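Local coordinates for ribosomal RNA processing protein 6 (Trypanosoma brucei brucei, PDB 4NLC), which probably degrades and trims RNA one nucleotide at a time from the 3' end, as a nuclear exosome-associated 3'-5' exoribonuclease, at residues 39-45 with 258-264; 145-149 with 226-230; 234-238 with 249-253. The protein carries 1 engineered substitution. All coordinates share one frame; numbering follows the deposited sequence.

Overall arrangement
This chain is the catalytic core of the protein, with a 3'-5' exonuclease domain of the RNase H-like clan and an HRDC domain. Contacts 2 and 3 share helix 226-238, and their centres lie about 13 Å apart. Contact 2 sets the start of this helix on strand 145-148, and contact 3 packs its end against helix 249-261. Contact 1 uses the other end of helix 249-261 and joins it to the N-terminal segment 39-45. Its centre is about 19 Å from that of contact 2 and about 21 Å from that of contact 3. Phe170 of strand 169-171 links contacts 2 and 3, touching Tyr230, Leu237, Leu250 and Val253.

Contact 1. Residues 39-45 with 258-264; sequences HPFAERI and RLLSLER
His39 to Ala42 form a type I beta turn that runs beside residues 258-264, which lead out of helix 249-261. The CA atoms of His39 and Arg264 are 6.1 Å apart, and the CA of Ala42 is nearest that of Leu262. Phe41 is the N-cap of helix 42-46, so the motif is a beta turn leading straight into a short helix. The His39 side chain carries the polar part. Its CG is anti to the backbone N (chi1 -174°), which sends the ring toward Ser261. NE2 donates to Ser261 O at 2.8 Å, on a lone pair in the carbonyl plane, and this oxygen is tilted 23° from the ring plane. ND1 accepts a hydrogen bond from the backbone N of Phe41, which lies in the ring plane. Bonds at both nitrogens probably fix the rotation of the ring. The ring of Tyr165 also meets it, and Arg264 CG packs 3.8 Å from His39 CB. Leu262 CD2 fits against helix 42-46, 3.7 Å from Ala42 CA and 3.8 Å from Ile45 CB. Ile45 and Arg258 run past each other in opposite directions, and Arg258 CD reaches Ile45 O at 3.3 Å. The serine hydroxyl is held by its own helix, donating to Arg258 O at 2.6 Å. This leaves Ser261 OG facing Ile45 CG2 at 3.5 Å, the same distance that separates this methyl from Arg258 CG.

Contact 2. Residues 145-149 with 226-230; sequences VKVFH and LLYVY
Val147 and Leu226 pack alongside each other where helix 226-238 begins over strand 145-148. The axes of the two short segments pass 9.0 Å apart at an angle of 102°. Val147 is the centre of the contact, and its two methyls have different partners. CG1 meets Leu226 CG at 3.8 Å. CG2 sits over the middle of the Tyr230 ring, 3.8 Å from the centroid and 13° off the normal, in a CH-pi contact. The same methyl touches Leu227 CD2. The Tyr230 ring extends back along the strand toward Val145, with CG anti to the backbone N (chi1 168°). Its OH is 3.8 Å from Val145 CG1 and is hydrogen-bonded to Gln54 OE1. The Leu226 methyls reach the His149 end of the strand. CD2 is 3.7 Å from Val147 O, and CD1 is 4.0 Å from His149 CB. The imidazole of His149 is held from outside, by Thr172 OG1 at ND1 and by His183 O at NE2. Thr172 also touches Val147 and Leu226, and Phe170 stands edge-to-face with Tyr230. The helix packs on an inner strand of a mixed sheet flanked by helices, consistent with the RNase H-like fold of 3'-5' exonucleases.

Contact 3. Residues 234-238 with 249-253; sequences KQLLL and MLLHV
Leu237 and Leu250 bring the two helices together, with CA atoms 5.0 Å apart, while the short segment axes approach to 8.6 Å at 122°. These are consecutive helices, 226-238 and 249-261, and most of the link between them (241-247) is not modelled. The contact is almost wholly apolar. Leu237 points into it and is met at its CB and at both methyls. Its CB lies 4.0 Å from Leu250 CB. Farther out, Val253 CG2 packs against its fork, 3.7 Å from CD1 and the same from CD2. Met249 CG touches CD2 as well, but the bent chain of the methionine then leads away from the contact. The two methyls of Leu250 spread over the first helix. Its CG is anti to the backbone N (chi1 178°), which lets CD1 reach Lys234 and CD2 reach Leu238. CD1 is 3.6 Å from Lys234 CG, so the lysine takes part through its aliphatic stem. Its NZ turns elsewhere and makes a weak hydrogen bond to Gln54 OE1. On the other branch, Leu250 CD2 is 3.8 Å from Leu238 CD1. The polar link is a water. It donates to Leu237 O at 2.9 Å and accepts from Met249 N at 3.1 Å. It therefore ties a carbonyl in the last turn of one helix to an amide in the first turn of the next. The packing continues onto the sheet, since Leu237, Leu250 and Val253 all touch Phe170. Leu237 and Val253 also touch Ala175 of helix 172-178. The contact is thus a steeply crossed pair of successive helices, packed beside the outermost strand 169-171 of the RNase H-like exonuclease sheet.

Contact 1. Residues 39-45 with 258-264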
loop_
_atom_site.group_PDB
_atom_site.type_symbol
_atom_site.label_atom_id
_atom_site.label_comp_id
_atom_site.label_asym_id
_atom_site.label_seq_id
_atom_site.Cartn_x
_atom_site.Cartn_y
_atom_site.Cartn_z
ATOM N N HIS A 39 -5.583 0.325 -17.019
ATOM C CA HIS A 39 -5.139 -0.867 -16.314
ATOM C C HIS A 39 -4.702 -1.819 -17.450
ATOM O O HIS A 39 -5.541 -2.166 -18.289
ATOM C CB HIS A 39 -6.326 -1.436 -15.538
ATOM C CG HIS A 39 -6.010 -2.583 -14.647
ATOM N ND1 HIS A 39 -5.464 -3.761 -15.141
ATOM C CD2 HIS A 39 -6.272 -2.733 -13.330
ATOM C CE1 HIS A 39 -5.415 -4.582 -14.106
ATOM N NE2 HIS A 39 -5.879 -3.997 -12.990
ATOM N N PRO A 40 -3.414 -2.224 -17.532
ATOM C CA PRO A 40 -2.971 -3.013 -18.699
ATOM C C PRO A 40 -3.485 -4.449 -18.772
ATOM O O PRO A 40 -3.401 -5.067 -19.826
ATOM C CB PRO A 40 -1.453 -2.935 -18.628
ATOM C CG PRO A 40 -1.146 -2.700 -17.211
ATOM C CD PRO A 40 -2.271 -1.888 -16.653
ATOM N N PHE A 41 -4.040 -4.968 -17.686
ATOM C CA PHE A 41 -4.621 -6.310 -17.719
ATOM C C PHE A 41 -6.168 -6.281 -17.639
ATOM O O PHE A 41 -6.775 -7.312 -17.386
ATOM C CB PHE A 41 -3.983 -7.207 -16.645
ATOM C CG PHE A 41 -2.576 -7.580 -17.024
ATOM C CD1 PHE A 41 -2.333 -8.554 -17.988
ATOM C CD2 PHE A 41 -1.491 -6.921 -16.459
ATOM C CE1 PHE A 41 -1.021 -8.864 -18.376
ATOM C CE2 PHE A 41 -0.186 -7.256 -16.820
ATOM C CZ PHE A 41 0.042 -8.204 -17.794
ATOM N N ALA A 42 -6.800 -5.117 -17.893
ATOM C CA ALA A 42 -8.267 -4.984 -17.801
ATOM C C ALA A 42 -9.023 -5.977 -18.678
ATOM O O ALA A 42 -9.920 -6.646 -18.183
ATOM C CB ALA A 42 -8.717 -3.555 -18.084
ATOM N N GLU A 43 -8.601 -6.133 -19.935
ATOM C CA GLU A 43 -9.213 -7.057 -20.900
ATOM C C GLU A 43 -9.032 -8.527 -20.476
ATOM O O GLU A 43 -9.975 -9.299 -20.568
ATOM C CB GLU A 43 -8.665 -6.829 -22.325
ATOM C CG GLU A 43 -8.820 -5.405 -22.827
ATOM C CD GLU A 43 -7.654 -4.459 -22.574
ATOM O OE1 GLU A 43 -6.847 -4.703 -21.643
ATOM O OE2 GLU A 43 -7.567 -3.448 -23.307
ATOM N N ARG A 44 -7.837 -8.901 -19.984
ATOM C CA ARG A 44 -7.607 -10.275 -19.520
ATOM C C ARG A 44 -8.458 -10.622 -18.276
ATOM O O ARG A 44 -9.069 -11.690 -18.248
ATOM C CB ARG A 44 -6.121 -10.534 -19.270
ATOM C CG ARG A 44 -5.785 -12.010 -19.265
ATOM C CD ARG A 44 -4.308 -12.250 -19.053
ATOM N NE ARG A 44 -3.482 -11.862 -20.200
ATOM C CZ ARG A 44 -2.157 -11.898 -20.189
ATOM N NH1 ARG A 44 -1.510 -12.321 -19.115
ATOM N NH2 ARG A 44 -1.467 -11.517 -21.256
ATOM N N ILE A 45 -8.507 -9.721 -17.264
ATOM C CA ILE A 45 -9.291 -9.937 -16.038
ATOM C C ILE A 45 -10.810 -10.034 -16.345
ATOM O O ILE A 45 -11.509 -10.892 -15.789
ATOM C CB ILE A 45 -8.954 -8.881 -14.943
ATOM C CG1 ILE A 45 -7.443 -8.939 -14.526
ATOM C CG2 ILE A 45 -9.895 -8.992 -13.736
ATOM C CD1 ILE A 45 -6.961 -7.803 -13.557
ATOM N N ARG A 258 -12.822 -9.358 -8.208
ATOM C CA ARG A 258 -12.346 -9.095 -9.573
ATOM C C ARG A 258 -12.458 -7.587 -9.884
ATOM O O ARG A 258 -11.522 -7.003 -10.412
ATOM C CB ARG A 258 -13.142 -9.941 -10.586
ATOM C CG ARG A 258 -12.966 -9.548 -12.057
ATOM C CD ARG A 258 -13.274 -10.698 -12.998
ATOM N NE ARG A 258 -14.699 -11.015 -13.031
ATOM C CZ ARG A 258 -15.201 -12.241 -12.937
ATOM N NH1 ARG A 258 -14.394 -13.293 -12.848
ATOM N NH2 ARG A 258 -16.513 -12.428 -12.958
ATOM N N LEU A 259 -13.578 -6.960 -9.509
ATOM C CA LEU A 259 -13.791 -5.526 -9.653
ATOM C C LEU A 259 -12.727 -4.735 -8.900
ATOM O O LEU A 259 -12.248 -3.721 -9.416
ATOM C CB LEU A 259 -15.210 -5.133 -9.204
ATOM C CG LEU A 259 -16.342 -5.669 -10.111
ATOM C CD1 LEU A 259 -17.692 -5.398 -9.522
ATOM C CD2 LEU A 259 -16.278 -5.069 -11.490
ATOM N N LEU A 260 -12.312 -5.232 -7.717
ATOM C CA LEU A 260 -11.240 -4.622 -6.915
ATOM C C LEU A 260 -9.869 -4.777 -7.609
ATOM O O LEU A 260 -9.053 -3.855 -7.555
ATOM C CB LEU A 260 -11.201 -5.212 -5.496
ATOM C CG LEU A 260 -10.351 -4.458 -4.474
ATOM C CD1 LEU A 260 -10.921 -3.077 -4.193
ATOM C CD2 LEU A 260 -10.232 -5.232 -3.200
ATOM N N SER A 261 -9.638 -5.917 -8.277
ATOM C CA SER A 261 -8.399 -6.166 -9.025
ATOM C C SER A 261 -8.291 -5.279 -10.268
ATOM O O SER A 261 -7.195 -5.079 -10.764
ATOM C CB SER A 261 -8.259 -7.642 -9.390
ATOM O OG SER A 261 -9.073 -8.004 -10.490
ATOM N N LEU A 262 -9.426 -4.718 -10.742
ATOM C CA LEU A 262 -9.501 -3.784 -11.871
ATOM C C LEU A 262 -9.234 -2.327 -11.465
ATOM O O LEU A 262 -9.128 -1.442 -12.318
ATOM C CB LEU A 262 -10.834 -3.939 -12.611
ATOM C CG LEU A 262 -10.994 -5.267 -13.375
ATOM C CD1 LEU A 262 -12.431 -5.476 -13.790
ATOM C CD2 LEU A 262 -10.063 -5.313 -14.600
ATOM N N GLU A 263 -9.074 -2.084 -10.171
ATOM C CA GLU A 263 -8.732 -0.754 -9.692
ATOM C C GLU A 263 -7.292 -0.430 -10.053
ATOM O O GLU A 263 -6.452 -1.328 -10.188
ATOM C CB GLU A 263 -8.974 -0.615 -8.195
ATOM C CG GLU A 263 -10.467 -0.692 -7.896
ATOM C CD GLU A 263 -10.911 -0.326 -6.500
ATOM O OE1 GLU A 263 -10.041 -0.115 -5.627
ATOM O OE2 GLU A 263 -12.139 -0.307 -6.267
ATOM N N ARG A 264 -7.032 0.855 -10.265
ATOM C CA ARG A 264 -5.728 1.331 -10.684
ATOM C C ARG A 264 -5.113 2.211 -9.638
ATOM O O ARG A 264 -5.805 3.016 -9.000
ATOM C CB ARG A 264 -5.849 2.184 -11.949
ATOM C CG ARG A 264 -6.353 1.475 -13.174
ATOM C CD ARG A 264 -6.491 2.463 -14.316
ATOM N NE ARG A 264 -7.662 3.318 -14.149
ATOM C CZ ARG A 264 -7.616 4.580 -13.745
ATOM N NH1 ARG A 264 -6.448 5.159 -13.475
ATOM N NH2 ARG A 264 -8.733 5.282 -13.618
#

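Contact 2. Residues 145-149 with 226-230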
loop_
_atom_site.group_PDB
_atom_site.type_symbol
_atom_site.label_atom_id
_atom_site.label_comp_id
_atom_site.label_asym_id
_atom_site.label_seq_id
_atom_site.Cartn_x
_atom_site.Cartn_y
_atom_site.Cartn_z
ATOM N N VAL A 145 -5.554 -19.162 -7.353
ATOM C CA VAL A 145 -6.309 -18.109 -6.651
ATOM C C VAL A 145 -5.349 -17.385 -5.694
ATOM O O VAL A 145 -4.640 -18.043 -4.916
ATOM C CB VAL A 145 -7.575 -18.653 -5.933
ATOM C CG1 VAL A 145 -8.195 -17.593 -5.007
ATOM C CG2 VAL A 145 -8.603 -19.127 -6.947
ATOM N N LYS A 146 -5.324 -16.032 -5.748
ATOM C CA LYS A 146 -4.524 -15.214 -4.823
ATOM C C LYS A 146 -5.491 -14.655 -3.796
ATOM O O LYS A 146 -6.341 -13.827 -4.118
ATOM C CB LYS A 146 -3.804 -14.062 -5.538
ATOM C CG LYS A 146 -2.455 -14.408 -6.224
ATOM C CD LYS A 146 -2.554 -15.367 -7.411
ATOM C CE LYS A 146 -3.325 -14.775 -8.578
ATOM N NZ LYS A 146 -3.226 -15.603 -9.813
ATOM N N VAL A 147 -5.394 -15.155 -2.580
ATOM C CA VAL A 147 -6.218 -14.754 -1.448
ATOM C C VAL A 147 -5.538 -13.583 -0.688
ATOM O O VAL A 147 -4.417 -13.714 -0.181
ATOM C CB VAL A 147 -6.490 -15.954 -0.489
ATOM C CG1 VAL A 147 -7.467 -15.569 0.634
ATOM C CG2 VAL A 147 -6.992 -17.176 -1.242
ATOM N N PHE A 148 -6.234 -12.465 -0.578
ATOM C CA PHE A 148 -5.770 -11.332 0.220
ATOM C C PHE A 148 -6.878 -11.004 1.206
ATOM O O PHE A 148 -8.038 -11.289 0.924
ATOM C CB PHE A 148 -5.564 -10.108 -0.682
ATOM C CG PHE A 148 -4.311 -10.032 -1.517
ATOM C CD1 PHE A 148 -4.185 -10.785 -2.684
ATOM C CD2 PHE A 148 -3.298 -9.139 -1.193
ATOM C CE1 PHE A 148 -3.060 -10.635 -3.525
ATOM C CE2 PHE A 148 -2.179 -8.987 -2.028
ATOM C CZ PHE A 148 -2.081 -9.723 -3.200
ATOM N N HIS A 149 -6.557 -10.329 2.300
ATOM C CA HIS A 149 -7.590 -9.888 3.242
ATOM C C HIS A 149 -7.650 -8.345 3.242
ATOM O O HIS A 149 -6.789 -7.707 3.828
ATOM C CB HIS A 149 -7.343 -10.432 4.660
ATOM C CG HIS A 149 -8.524 -10.221 5.554
ATOM N ND1 HIS A 149 -9.444 -11.222 5.773
ATOM C CD2 HIS A 149 -8.940 -9.100 6.184
ATOM C CE1 HIS A 149 -10.372 -10.690 6.548
ATOM N NE2 HIS A 149 -10.112 -9.417 6.816
ATOM N N LEU A 226 -4.687 -17.498 6.572
ATOM C CA LEU A 226 -5.557 -16.983 5.539
ATOM C C LEU A 226 -6.145 -18.041 4.601
ATOM O O LEU A 226 -7.305 -17.901 4.204
ATOM C CB LEU A 226 -4.874 -15.851 4.754
ATOM C CG LEU A 226 -5.808 -14.874 3.988
ATOM C CD1 LEU A 226 -6.970 -14.379 4.874
ATOM C CD2 LEU A 226 -5.030 -13.670 3.460
ATOM N N LEU A 227 -5.406 -19.103 4.268
ATOM C CA LEU A 227 -6.005 -20.129 3.396
ATOM C C LEU A 227 -7.064 -20.960 4.108
ATOM O O LEU A 227 -8.022 -21.350 3.467
ATOM C CB LEU A 227 -4.965 -21.011 2.716
ATOM C CG LEU A 227 -4.042 -20.311 1.725
ATOM C CD1 LEU A 227 -2.952 -21.256 1.274
ATOM C CD2 LEU A 227 -4.811 -19.720 0.563
ATOM N N TYR A 228 -6.927 -21.184 5.428
ATOM C CA TYR A 228 -7.963 -21.889 6.217
ATOM C C TYR A 228 -9.194 -21.012 6.290
ATOM O O TYR A 228 -10.296 -21.516 6.131
ATOM C CB TYR A 228 -7.488 -22.236 7.632
ATOM C CG TYR A 228 -8.569 -22.837 8.522
ATOM C CD1 TYR A 228 -9.002 -24.150 8.339
ATOM C CD2 TYR A 228 -9.133 -22.104 9.562
ATOM C CE1 TYR A 228 -9.971 -24.719 9.167
ATOM C CE2 TYR A 228 -10.116 -22.659 10.391
ATOM C CZ TYR A 228 -10.524 -23.970 10.193
ATOM O OH TYR A 228 -11.467 -24.531 11.016
ATOM N N VAL A 229 -9.003 -19.703 6.547
ATOM C CA VAL A 229 -10.066 -18.684 6.623
ATOM C C VAL A 229 -10.813 -18.688 5.289
ATOM O O VAL A 229 -12.044 -18.732 5.263
ATOM C CB VAL A 229 -9.475 -17.284 7.001
ATOM C CG1 VAL A 229 -10.427 -16.140 6.651
ATOM C CG2 VAL A 229 -9.104 -17.240 8.484
ATOM N N TYR A 230 -10.049 -18.716 4.187
ATOM C CA TYR A 230 -10.566 -18.781 2.820
ATOM C C TYR A 230 -11.519 -20.005 2.652
ATOM O O TYR A 230 -12.641 -19.840 2.187
ATOM C CB TYR A 230 -9.378 -18.837 1.823
ATOM C CG TYR A 230 -9.756 -19.181 0.400
ATOM C CD1 TYR A 230 -10.570 -18.331 -0.352
ATOM C CD2 TYR A 230 -9.230 -20.306 -0.230
ATOM C CE1 TYR A 230 -10.869 -18.604 -1.688
ATOM C CE2 TYR A 230 -9.517 -20.589 -1.570
ATOM C CZ TYR A 230 -10.344 -19.736 -2.292
ATOM O OH TYR A 230 -10.688 -20.025 -3.589
#

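Contact 3. Residues 234-238 with 249-253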
loop_
_atom_site.group_PDB
_atom_site.type_symbol
_atom_site.label_atom_id
_atom_site.label_comp_id
_atom_site.label_asym_id
_atom_site.label_seq_id
_atom_site.Cartn_x
_atom_site.Cartn_y
_atom_site.Cartn_z
ATOM N N LYS A 234 -15.614 -19.817 2.110
ATOM C CA LYS A 234 -16.178 -20.487 0.925
ATOM C C LYS A 234 -17.374 -21.339 1.306
ATOM O O LYS A 234 -18.400 -21.247 0.645
ATOM C CB LYS A 234 -15.133 -21.377 0.223
ATOM C CG LYS A 234 -14.306 -20.619 -0.795
ATOM C CD LYS A 234 -13.064 -21.377 -1.241
ATOM C CE LYS A 234 -13.291 -22.743 -1.831
ATOM N NZ LYS A 234 -12.123 -23.195 -2.643
ATOM N N GLN A 235 -17.262 -22.128 2.390
ATOM C CA GLN A 235 -18.364 -22.986 2.882
ATOM C C GLN A 235 -19.567 -22.155 3.330
ATOM O O GLN A 235 -20.688 -22.508 2.998
ATOM C CB GLN A 235 -17.901 -23.908 4.015
ATOM C CG GLN A 235 -16.772 -24.841 3.600
ATOM C CD GLN A 235 -16.165 -25.570 4.770
ATOM O OE1 GLN A 235 -16.179 -25.108 5.911
ATOM N NE2 GLN A 235 -15.575 -26.709 4.497
ATOM N N LEU A 236 -19.329 -21.038 4.045
ATOM C CA LEU A 236 -20.382 -20.127 4.499
ATOM C C LEU A 236 -21.072 -19.425 3.327
ATOM O O LEU A 236 -22.275 -19.216 3.376
ATOM C CB LEU A 236 -19.816 -19.074 5.468
ATOM C CG LEU A 236 -19.552 -19.542 6.894
ATOM C CD1 LEU A 236 -18.660 -18.547 7.633
ATOM C CD2 LEU A 236 -20.872 -19.778 7.660
ATOM N N LEU A 237 -20.323 -19.050 2.296
ATOM C CA LEU A 237 -20.895 -18.385 1.129
ATOM C C LEU A 237 -21.763 -19.331 0.291
ATOM O O LEU A 237 -22.786 -18.902 -0.237
ATOM C CB LEU A 237 -19.797 -17.731 0.271
ATOM C CG LEU A 237 -19.161 -16.469 0.876
ATOM C CD1 LEU A 237 -17.804 -16.149 0.214
ATOM C CD2 LEU A 237 -20.156 -15.291 0.877
ATOM N N LEU A 238 -21.371 -20.612 0.189
ATOM C CA LEU A 238 -22.136 -21.626 -0.537
ATOM C C LEU A 238 -23.352 -22.078 0.289
ATOM O O LEU A 238 -24.319 -22.574 -0.283
ATOM C CB LEU A 238 -21.254 -22.824 -0.932
ATOM C CG LEU A 238 -20.173 -22.563 -1.988
ATOM C CD1 LEU A 238 -19.062 -23.546 -1.853
ATOM C CD2 LEU A 238 -20.741 -22.564 -3.400
ATOM N N MET A 249 -23.642 -16.803 -3.819
ATOM C CA MET A 249 -22.933 -15.843 -2.985
ATOM C C MET A 249 -21.398 -16.000 -3.109
ATOM O O MET A 249 -20.696 -14.989 -3.091
ATOM C CB MET A 249 -23.457 -15.930 -1.543
ATOM C CG MET A 249 -23.647 -14.583 -0.875
ATOM S SD MET A 249 -24.756 -13.435 -1.736
ATOM C CE MET A 249 -24.028 -11.922 -1.281
ATOM N N LEU A 250 -20.891 -17.244 -3.316
ATOM C CA LEU A 250 -19.450 -17.494 -3.536
ATOM C C LEU A 250 -18.960 -16.826 -4.840
ATOM O O LEU A 250 -17.948 -16.118 -4.814
ATOM C CB LEU A 250 -19.055 -18.995 -3.472
ATOM C CG LEU A 250 -17.560 -19.322 -3.736
ATOM C CD1 LEU A 250 -16.605 -18.622 -2.743
ATOM C CD2 LEU A 250 -17.298 -20.824 -3.791
ATOM N N LEU A 251 -19.714 -16.999 -5.943
ATOM C CA LEU A 251 -19.424 -16.372 -7.248
ATOM C C LEU A 251 -19.530 -14.849 -7.161
ATOM O O LEU A 251 -18.737 -14.161 -7.799
ATOM C CB LEU A 251 -20.362 -16.884 -8.350
ATOM C CG LEU A 251 -19.866 -18.036 -9.190
ATOM C CD1 LEU A 251 -21.015 -18.630 -10.013
ATOM C CD2 LEU A 251 -18.735 -17.595 -10.131
ATOM N N HIS A 252 -20.488 -14.327 -6.357
ATOM C CA HIS A 252 -20.654 -12.877 -6.150
ATOM C C HIS A 252 -19.380 -12.274 -5.513
ATOM O O HIS A 252 -18.900 -11.232 -5.949
ATOM C CB HIS A 252 -21.902 -12.561 -5.309
ATOM C CG HIS A 252 -22.067 -11.103 -5.013
ATOM N ND1 HIS A 252 -22.490 -10.214 -5.978
ATOM C CD2 HIS A 252 -21.841 -10.424 -3.863
ATOM C CE1 HIS A 252 -22.502 -9.028 -5.397
ATOM N NE2 HIS A 252 -22.111 -9.102 -4.129
ATOM N N VAL A 253 -18.800 -12.974 -4.543
ATOM C CA VAL A 253 -17.603 -12.508 -3.844
ATOM C C VAL A 253 -16.381 -12.537 -4.783
ATOM O O VAL A 253 -15.626 -11.570 -4.822
ATOM C CB VAL A 253 -17.404 -13.243 -2.502
ATOM C CG1 VAL A 253 -16.099 -12.824 -1.848
ATOM C CG2 VAL A 253 -18.577 -12.939 -1.562
HETATM O O HOH W 1 -24.640 -19.370 -2.382
#